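Local coordinates for protein diguanylate cyclase (Pseudomonas aeruginosa, PDB 5M3C) that pairs a GGDEF domain, seen here with guanosine-5'-triphosphate and a calcium ion, with an EAL domain that holds a second calcium ion, at residues A148-Y151 and R152-R156; V245-H248 and A249-M253; Q396-L399 and T400-C404. All blocks are in the same frame, centred on the assembly; numbering follows the deposited sequence.

Interaction 1. Residues A148-Y151 and R152-R156; sequences AAMY and RAKSR. With GTP (guanosine-5'-triphosphate), chain I.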
loop_
_atom_site.group_PDB
_atom_site.type_symbol
_atom_site.label_atom_id
_atom_site.label_comp_id
_atom_site.label_asym_id
_atom_site.label_seq_id
_atom_site.Cartn_x
_atom_site.Cartn_y
_atom_site.Cartn_z
ATOM N N ALA B 148 -33.243 -0.054 4.500
ATOM C CA ALA B 148 -32.525 0.355 3.294
ATOM C C ALA B 148 -31.232 1.089 3.647
ATOM O O ALA B 148 -30.168 0.800 3.094
ATOM C CB ALA B 148 -33.412 1.236 2.430
ATOM N N ALA B 149 -31.332 2.037 4.574
ATOM C CA ALA B 149 -30.170 2.790 5.032
ATOM C C ALA B 149 -29.102 1.851 5.582
ATOM O O ALA B 149 -27.908 2.073 5.387
ATOM C CB ALA B 149 -30.578 3.804 6.091
ATOM N N MET B 150 -29.536 0.803 6.275
ATOM C CA MET B 150 -28.603 -0.180 6.806
ATOM C C MET B 150 -27.871 -0.870 5.662
ATOM O O MET B 150 -26.663 -1.070 5.732
ATOM C CB MET B 150 -29.324 -1.213 7.673
ATOM C CG MET B 150 -28.425 -2.346 8.143
ATOM S SD MET B 150 -28.025 -3.520 6.833
ATOM C CE MET B 150 -29.619 -4.303 6.604
ATOM N N TYR B 151 -28.601 -1.228 4.610
ATOM C CA TYR B 151 -27.986 -1.845 3.434
ATOM C C TYR B 151 -27.035 -0.866 2.743
ATOM O O TYR B 151 -25.982 -1.255 2.227
ATOM C CB TYR B 151 -29.055 -2.344 2.453
ATOM C CG TYR B 151 -29.671 -3.668 2.855
ATOM C CD1 TYR B 151 -28.883 -4.801 3.001
ATOM C CD2 TYR B 151 -31.037 -3.786 3.082
ATOM C CE1 TYR B 151 -29.435 -6.012 3.369
ATOM C CE2 TYR B 151 -31.597 -4.996 3.451
ATOM C CZ TYR B 151 -30.790 -6.103 3.592
ATOM O OH TYR B 151 -31.333 -7.313 3.954
ATOM N N ARG B 152 -27.407 0.409 2.742
ATOM C CA ARG B 152 -26.530 1.449 2.221
ATOM C C ARG B 152 -25.232 1.499 3.022
ATOM O O ARG B 152 -24.144 1.453 2.458
ATOM C CB ARG B 152 -27.228 2.808 2.271
ATOM C CG ARG B 152 -26.383 3.969 1.776
ATOM C CD ARG B 152 -25.994 3.804 0.317
ATOM N NE ARG B 152 -25.704 5.090 -0.313
ATOM C CZ ARG B 152 -25.252 5.236 -1.554
ATOM N NH1 ARG B 152 -25.019 6.450 -2.037
ATOM N NH2 ARG B 152 -25.029 4.171 -2.312
ATOM N N ALA B 153 -25.350 1.591 4.343
ATOM C CA ALA B 153 -24.179 1.555 5.210
ATOM C C ALA B 153 -23.393 0.282 4.944
ATOM O O ALA B 153 -22.166 0.260 5.040
ATOM C CB ALA B 153 -24.600 1.615 6.670
ATOM N N LYS B 154 -24.117 -0.778 4.610
ATOM C CA LYS B 154 -23.514 -2.069 4.309
ATOM C C LYS B 154 -22.696 -1.995 3.022
ATOM O O LYS B 154 -21.647 -2.623 2.924
ATOM C CB LYS B 154 -24.601 -3.145 4.179
ATOM C CG LYS B 154 -24.271 -4.471 4.846
ATOM C CD LYS B 154 -24.148 -4.329 6.356
ATOM C CE LYS B 154 -24.414 -5.649 7.059
ATOM N NZ LYS B 154 -23.953 -5.647 8.474
ATOM N N SER B 155 -23.173 -1.227 2.043
ATOM C CA SER B 155 -22.493 -1.135 0.746
ATOM C C SER B 155 -21.377 -0.085 0.712
ATOM O O SER B 155 -20.330 -0.312 0.108
ATOM C CB SER B 155 -23.499 -0.851 -0.374
ATOM O OG SER B 155 -23.909 0.506 -0.374
ATOM N N ARG B 156 -21.605 1.062 1.349
ATOM C CA ARG B 156 -20.620 2.149 1.374
ATOM C C ARG B 156 -19.434 1.827 2.281
ATOM O O ARG B 156 -18.561 2.665 2.502
ATOM C CB ARG B 156 -21.269 3.455 1.841
ATOM C CG ARG B 156 -22.065 4.177 0.767
ATOM C CD ARG B 156 -22.669 5.470 1.296
ATOM N NE ARG B 156 -21.701 6.267 2.049
ATOM C CZ ARG B 156 -20.767 7.036 1.497
ATOM N NH1 ARG B 156 -20.655 7.118 0.177
ATOM N NH2 ARG B 156 -19.935 7.723 2.269
HETATM P PG GTP I . -23.093 -8.927 6.426
HETATM O O1G GTP I . -23.180 -8.927 4.919
HETATM O O2G GTP I . -22.139 -7.910 7.002
HETATM O O3G GTP I . -24.431 -8.963 7.124
HETATM O O3B GTP I . -22.375 -10.317 6.814
HETATM P PB GTP I . -23.145 -11.467 7.637
HETATM O O1B GTP I . -22.325 -12.733 7.566
HETATM O O2B GTP I . -23.542 -10.917 8.987
HETATM O O3A GTP I . -24.453 -11.662 6.713
HETATM P PA GTP I . -25.865 -12.169 7.296
HETATM O O1A GTP I . -26.596 -12.902 6.197
HETATM O O2A GTP I . -26.542 -11.024 8.017
HETATM O "O5'" GTP I . -25.416 -13.248 8.389
HETATM C "C5'" GTP I . -26.192 -13.391 9.566
HETATM C "C4'" GTP I . -25.506 -14.420 10.441
HETATM O "O4'" GTP I . -26.031 -14.347 11.766
HETATM C "C3'" GTP I . -25.742 -15.833 9.920
HETATM O "O3'" GTP I . -24.500 -16.498 9.673
HETATM C "C2'" GTP I . -26.519 -16.526 11.019
HETATM O "O2'" GTP I . -26.100 -17.880 11.207
HETATM C "C1'" GTP I . -26.216 -15.678 12.240
HETATM N N9 GTP I . -27.317 -15.770 13.217
HETATM C C8 GTP I . -28.582 -15.353 13.043
HETATM N N7 GTP I . -29.316 -15.608 14.158
HETATM C C5 GTP I . -28.506 -16.198 15.056
HETATM C C6 GTP I . -28.630 -16.726 16.430
HETATM O O6 GTP I . -29.722 -16.671 17.031
HETATM N N1 GTP I . -27.544 -17.259 17.008
HETATM C C2 GTP I . -26.356 -17.324 16.377
HETATM N N2 GTP I . -25.298 -17.876 17.020
HETATM N N3 GTP I . -26.172 -16.860 15.117
HETATM C C4 GTP I . -27.189 -16.301 14.427
#

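Interaction 2. Residues V245-H248 and A249-M253; sequences VLEH and ACQQM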
loop_
_atom_site.group_PDB
_atom_site.type_symbol
_atom_site.label_atom_id
_atom_site.label_comp_id
_atom_site.label_asym_id
_atom_site.label_seq_id
_atom_site.Cartn_x
_atom_site.Cartn_y
_atom_site.Cartn_z
ATOM N N VAL B 245 -14.828 -18.735 -15.817
ATOM C CA VAL B 245 -14.079 -18.022 -16.844
ATOM C C VAL B 245 -12.909 -18.863 -17.353
ATOM O O VAL B 245 -12.724 -19.007 -18.564
ATOM C CB VAL B 245 -13.554 -16.670 -16.324
ATOM C CG1 VAL B 245 -12.568 -16.058 -17.310
ATOM C CG2 VAL B 245 -14.712 -15.719 -16.073
ATOM N N LEU B 246 -12.127 -19.419 -16.433
ATOM C CA LEU B 246 -10.967 -20.217 -16.817
ATOM C C LEU B 246 -11.358 -21.415 -17.685
ATOM O O LEU B 246 -10.837 -21.589 -18.790
ATOM C CB LEU B 246 -10.204 -20.690 -15.579
ATOM C CG LEU B 246 -9.275 -19.650 -14.951
ATOM C CD1 LEU B 246 -8.745 -20.146 -13.615
ATOM C CD2 LEU B 246 -8.128 -19.313 -15.892
ATOM N N GLU B 247 -12.279 -22.233 -17.185
ATOM C CA GLU B 247 -12.692 -23.445 -17.890
ATOM C C GLU B 247 -13.162 -23.133 -19.307
ATOM O O GLU B 247 -12.742 -23.779 -20.273
ATOM C CB GLU B 247 -13.809 -24.152 -17.122
ATOM C CG GLU B 247 -14.221 -25.488 -17.722
ATOM C CD GLU B 247 -15.260 -26.217 -16.888
ATOM O OE1 GLU B 247 -15.520 -27.406 -17.167
ATOM O OE2 GLU B 247 -15.818 -25.602 -15.954
ATOM N N HIS B 248 -14.032 -22.139 -19.425
ATOM C CA HIS B 248 -14.584 -21.761 -20.719
ATOM C C HIS B 248 -13.522 -21.130 -21.611
ATOM O O HIS B 248 -13.535 -21.321 -22.829
ATOM C CB HIS B 248 -15.759 -20.805 -20.534
ATOM C CG HIS B 248 -17.003 -21.476 -20.045
ATOM N ND1 HIS B 248 -18.049 -21.801 -20.882
ATOM C CD2 HIS B 248 -17.363 -21.900 -18.812
ATOM C CE1 HIS B 248 -19.004 -22.388 -20.183
ATOM N NE2 HIS B 248 -18.613 -22.460 -18.924
ATOM N N ALA B 249 -12.605 -20.383 -21.003
ATOM C CA ALA B 249 -11.499 -19.788 -21.743
ATOM C C ALA B 249 -10.632 -20.887 -22.335
ATOM O O ALA B 249 -10.192 -20.794 -23.480
ATOM C CB ALA B 249 -10.670 -18.892 -20.840
ATOM N N CYS B 250 -10.390 -21.927 -21.542
ATOM C CA CYS B 250 -9.618 -23.075 -22.002
ATOM C C CYS B 250 -10.372 -23.810 -23.104
ATOM O O CYS B 250 -9.893 -23.909 -24.235
ATOM C CB CYS B 250 -9.319 -24.024 -20.841
ATOM S SG CYS B 250 -8.189 -23.339 -19.608
ATOM N N GLN B 251 -11.557 -24.313 -22.770
ATOM C CA GLN B 251 -12.369 -25.047 -23.736
ATOM C C GLN B 251 -12.257 -24.434 -25.127
ATOM O O GLN B 251 -11.816 -25.085 -26.081
ATOM C CB GLN B 251 -13.833 -25.051 -23.304
ATOM C CG GLN B 251 -14.134 -25.970 -22.132
ATOM C CD GLN B 251 -15.582 -25.886 -21.690
ATOM O OE1 GLN B 251 -16.394 -25.192 -22.304
ATOM N NE2 GLN B 251 -15.912 -26.592 -20.616
ATOM N N GLN B 252 -12.657 -23.172 -25.230
ATOM C CA GLN B 252 -12.675 -22.471 -26.504
ATOM C C GLN B 252 -11.326 -22.562 -27.213
ATOM O O GLN B 252 -11.257 -22.895 -28.398
ATOM C CB GLN B 252 -13.058 -21.007 -26.286
ATOM C CG GLN B 252 -13.253 -20.218 -27.570
ATOM C CD GLN B 252 -14.269 -20.856 -28.496
ATOM O OE1 GLN B 252 -13.991 -21.869 -29.137
ATOM N NE2 GLN B 252 -15.451 -20.259 -28.579
ATOM N N MET B 253 -10.255 -22.270 -26.480
ATOM C CA MET B 253 -8.912 -22.301 -27.049
ATOM C C MET B 253 -8.585 -23.705 -27.546
ATOM O O MET B 253 -8.152 -23.882 -28.685
ATOM C CB MET B 253 -7.876 -21.851 -26.015
ATOM C CG MET B 253 -6.467 -21.706 -26.570
ATOM S SD MET B 253 -6.352 -20.486 -27.894
#

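Interaction 3. Residues Q396-L399 and T400-C404; sequences QSFL and THEGC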
loop_
_atom_site.group_PDB
_atom_site.type_symbol
_atom_site.label_atom_id
_atom_site.label_comp_id
_atom_site.label_asym_id
_atom_site.label_seq_id
_atom_site.Cartn_x
_atom_site.Cartn_y
_atom_site.Cartn_z
ATOM N N GLN B 396 -1.371 4.405 -32.652
ATOM C CA GLN B 396 -0.643 3.236 -33.135
ATOM C C GLN B 396 0.657 3.652 -33.813
ATOM O O GLN B 396 1.680 2.980 -33.670
ATOM C CB GLN B 396 -1.497 2.422 -34.106
ATOM C CG GLN B 396 -0.840 1.116 -34.532
ATOM C CD GLN B 396 -1.730 0.265 -35.414
ATOM O OE1 GLN B 396 -2.875 0.621 -35.693
ATOM N NE2 GLN B 396 -1.205 -0.872 -35.858
ATOM N N SER B 397 0.613 4.755 -34.555
ATOM C CA SER B 397 1.812 5.287 -35.196
ATOM C C SER B 397 2.881 5.546 -34.141
ATOM O O SER B 397 3.962 4.954 -34.180
ATOM C CB SER B 397 1.495 6.579 -35.957
ATOM O OG SER B 397 0.604 6.340 -37.035
ATOM N N PHE B 398 2.564 6.421 -33.191
ATOM C CA PHE B 398 3.472 6.757 -32.097
ATOM C C PHE B 398 4.133 5.507 -31.530
ATOM O O PHE B 398 5.359 5.392 -31.506
ATOM C CB PHE B 398 2.704 7.476 -30.984
ATOM C CG PHE B 398 3.549 7.844 -29.795
ATOM C CD1 PHE B 398 3.951 6.879 -28.883
ATOM C CD2 PHE B 398 3.928 9.161 -29.578
ATOM C CE1 PHE B 398 4.719 7.220 -27.786
ATOM C CE2 PHE B 398 4.697 9.507 -28.483
ATOM C CZ PHE B 398 5.093 8.535 -27.586
ATOM N N LEU B 399 3.307 4.570 -31.081
ATOM C CA LEU B 399 3.793 3.354 -30.440
ATOM C C LEU B 399 4.832 2.624 -31.288
ATOM O O LEU B 399 5.702 1.937 -30.750
ATOM C CB LEU B 399 2.622 2.421 -30.122
ATOM C CG LEU B 399 1.691 2.903 -29.005
ATOM C CD1 LEU B 399 0.390 2.117 -28.997
ATOM C CD2 LEU B 399 2.376 2.818 -27.650
ATOM N N THR B 400 4.748 2.772 -32.607
ATOM C CA THR B 400 5.668 2.076 -33.508
ATOM C C THR B 400 7.014 2.794 -33.609
ATOM O O THR B 400 8.064 2.150 -33.642
ATOM C CB THR B 400 5.068 1.911 -34.916
ATOM O OG1 THR B 400 3.721 1.432 -34.811
ATOM C CG2 THR B 400 5.893 0.925 -35.736
ATOM N N HIS B 401 6.980 4.123 -33.655
ATOM C CA HIS B 401 8.205 4.919 -33.718
ATOM C C HIS B 401 8.942 4.898 -32.380
ATOM O O HIS B 401 10.117 5.262 -32.310
ATOM C CB HIS B 401 7.896 6.371 -34.101
ATOM C CG HIS B 401 7.252 6.523 -35.446
ATOM N ND1 HIS B 401 7.934 6.328 -36.627
ATOM C CD2 HIS B 401 5.990 6.871 -35.795
ATOM C CE1 HIS B 401 7.119 6.538 -37.645
ATOM N NE2 HIS B 401 5.933 6.869 -37.168
ATOM N N GLU B 402 8.246 4.479 -31.325
ATOM C CA GLU B 402 8.822 4.441 -29.981
ATOM C C GLU B 402 9.171 3.020 -29.539
ATOM O O GLU B 402 9.512 2.789 -28.379
ATOM C CB GLU B 402 7.865 5.082 -28.975
ATOM C CG GLU B 402 7.559 6.544 -29.263
ATOM C CD GLU B 402 8.791 7.427 -29.203
ATOM O OE1 GLU B 402 8.724 8.577 -29.685
ATOM O OE2 GLU B 402 9.826 6.973 -28.668
ATOM N N GLY B 403 9.075 2.073 -30.467
ATOM C CA GLY B 403 9.560 0.715 -30.239
ATOM C C GLY B 403 8.638 -0.191 -29.445
ATOM O O GLY B 403 9.075 -1.221 -28.928
ATOM N N CYS B 404 7.362 0.172 -29.347
ATOM C CA CYS B 404 6.395 -0.671 -28.646
ATOM C C CYS B 404 6.164 -1.956 -29.436
ATOM O O CYS B 404 5.767 -1.915 -30.600
ATOM C CB CYS B 404 5.070 0.063 -28.436
ATOM S SG CYS B 404 3.932 -0.790 -27.315
#

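Interaction 1. Residues A148-Y151 and R152-R156
Tyr151 and Lys154 meet on the last turns of helix 139-155, the helix of the beta-alpha-beta unit formed with strands 119-132 and 161-163 in the GGDEF domain. The backbone sets their spacing: Lys154 N donates to Met150 O and Ser155 N to Tyr151 O. Arg152 N bonds to Ala148 O; Arg152 CB lies by the preceding turn, 3.3 Å from Ala149 O, and the rest of the chain continues toward Leu168 of helix 168-187 and Glu162 of strand 161-163. On the Tyr151 ring, Met150 CE sits over the centre of one face, 3.5 Å above the plane. The bends of the Met150 chain at chi2 (-74°) and chi3 (-70°) fold the methyl back to that position. The same residue meets the lysine through sulfur, SD lying 4.0 Å from Lys154 CD as the two side chains cross obliquely. Helix 168-187 packs against Tyr151 through Ala172 and Met176. Lys154 belongs to the guanosine-5'-triphosphate pocket, and its ammonium makes a salt bridge with Asp43 and hydrogen bonds with the backbone oxygens of Asp41 and Leu42. These partners probably position the ammonium beside the gamma-phosphate. Toward that phosphate the bond is weak, Lys154 NZ to GTP O2G at 3.3 Å, and Lys154 CE approaches the same O2G to 3.2 Å.

Interaction 2. Residues V245-H248 and A249-M253
Ala249 sets its methyl against the preceding turn, CB lying 3.1 Å from Val245 O, the same carbonyl oxygen that accepts the bond from Ala249 N. Next comes Cys250, whose N bonds to Leu246 O at 2.8 Å; SG, anti to its own carbonyl carbon (chi1 -68°), is turned back along the helix and lies 3.3 Å from that oxygen. These i to i+4 bonds belong to helix 238-259 of the EAL domain, whose buried side packs Val245 and Ala249 on Val268 of strand 266-269 and Leu246 on Leu287 of helix 280-291. Gln251 makes the main side-chain contact. Its N meets Glu247 O with an N-H...O angle of 170°, and its extended chain brings NE2 against the glutamate's methylene, where the nearest approach is 3.5 Å to Glu247 CG. NE2 is 3.6 Å from Glu247 OE1. The amide and carboxylate planes are 73° apart. Gln251 OE1 lies over one face of the His248 imidazole, 4.0 Å from ND1; the two side chains run side by side in the same direction, and the His248 ring also stacks with Trp244. Gln252 N closes the turn on His248 O at 3.2 Å, while its side chain bends away toward Tyr195 of strand 192-200.

Interaction 3. Residues Q396-L399 and T400-C404
A Schellman motif ends helix 393-401 of the EAL domain, and its geometry is explicit: Cys404 N donates to Leu399 O at 2.8 Å, nearly in line with the carbonyl, while Gly403 N makes a weak bond to Thr400 O. Gly403, with phi of 80°, is the C-prime residue that reverses the chain. Glu402, the first residue to leave helical angles, still reaches back through a weak bond from its N to Phe398 O. The turn brings Cys404 over Leu399, where CB meets CB at 3.8 Å, an apolar contact on the buried side that continues onto Ala387 of strand 384-387.

The partly exposed side carries a CH-pi contact. Glu402 CG stands over one face of the Phe398 ring, 3.7 Å from its centroid and 28° off the normal, displaced toward the rim near CE1. A bend at chi2 carries the glutamate chain on from CG to CD. Farther out, the carboxylate has a long, weak ion pair with Arg372 of helix 365-380, the helix that also packs against Phe398.

Within the last turn, Thr400 OG1 reaches back to donate to Gln396 O at 2.8 Å; the hydroxyl is placed beside the backbone N (chi1 -47°), from where it can point back along the helix. Thr400 N has a weak bond to that same oxygen and a firmer one to Ser397 O, which it meets from above the carbonyl plane. His401 N bonds to Ser397 O at 3.2 Å. The carbonyls of Gln396 and Ser397 are thus each met by two donors, one of those at Gln396 O being weak, which implies that the threonine hydroxyl supplements the amide bonding where the regular i to i+4 pattern gives way.

All three contacts are local, and none touches another. Each sits on its own helix (139-155, 238-259 and 393-401), so no two share an element. Interaction 1 lies in the GGDEF range, its centre 36 Å from that of interaction 2 and 48 Å from that of interaction 3; the latter two share the EAL range. Each is partly buried, but interaction 3 has two buried residues against four in each of the others. In interaction 1 the lysine ends among Asp43, two backbone oxygens and the nucleotide's phosphate. Interaction 2, mid-helix, keeps regular backbone bonding with polar chains beside it, whereas interaction 3 mixes remaining i to i+4 bonds with Schellman and hydroxyl bonds.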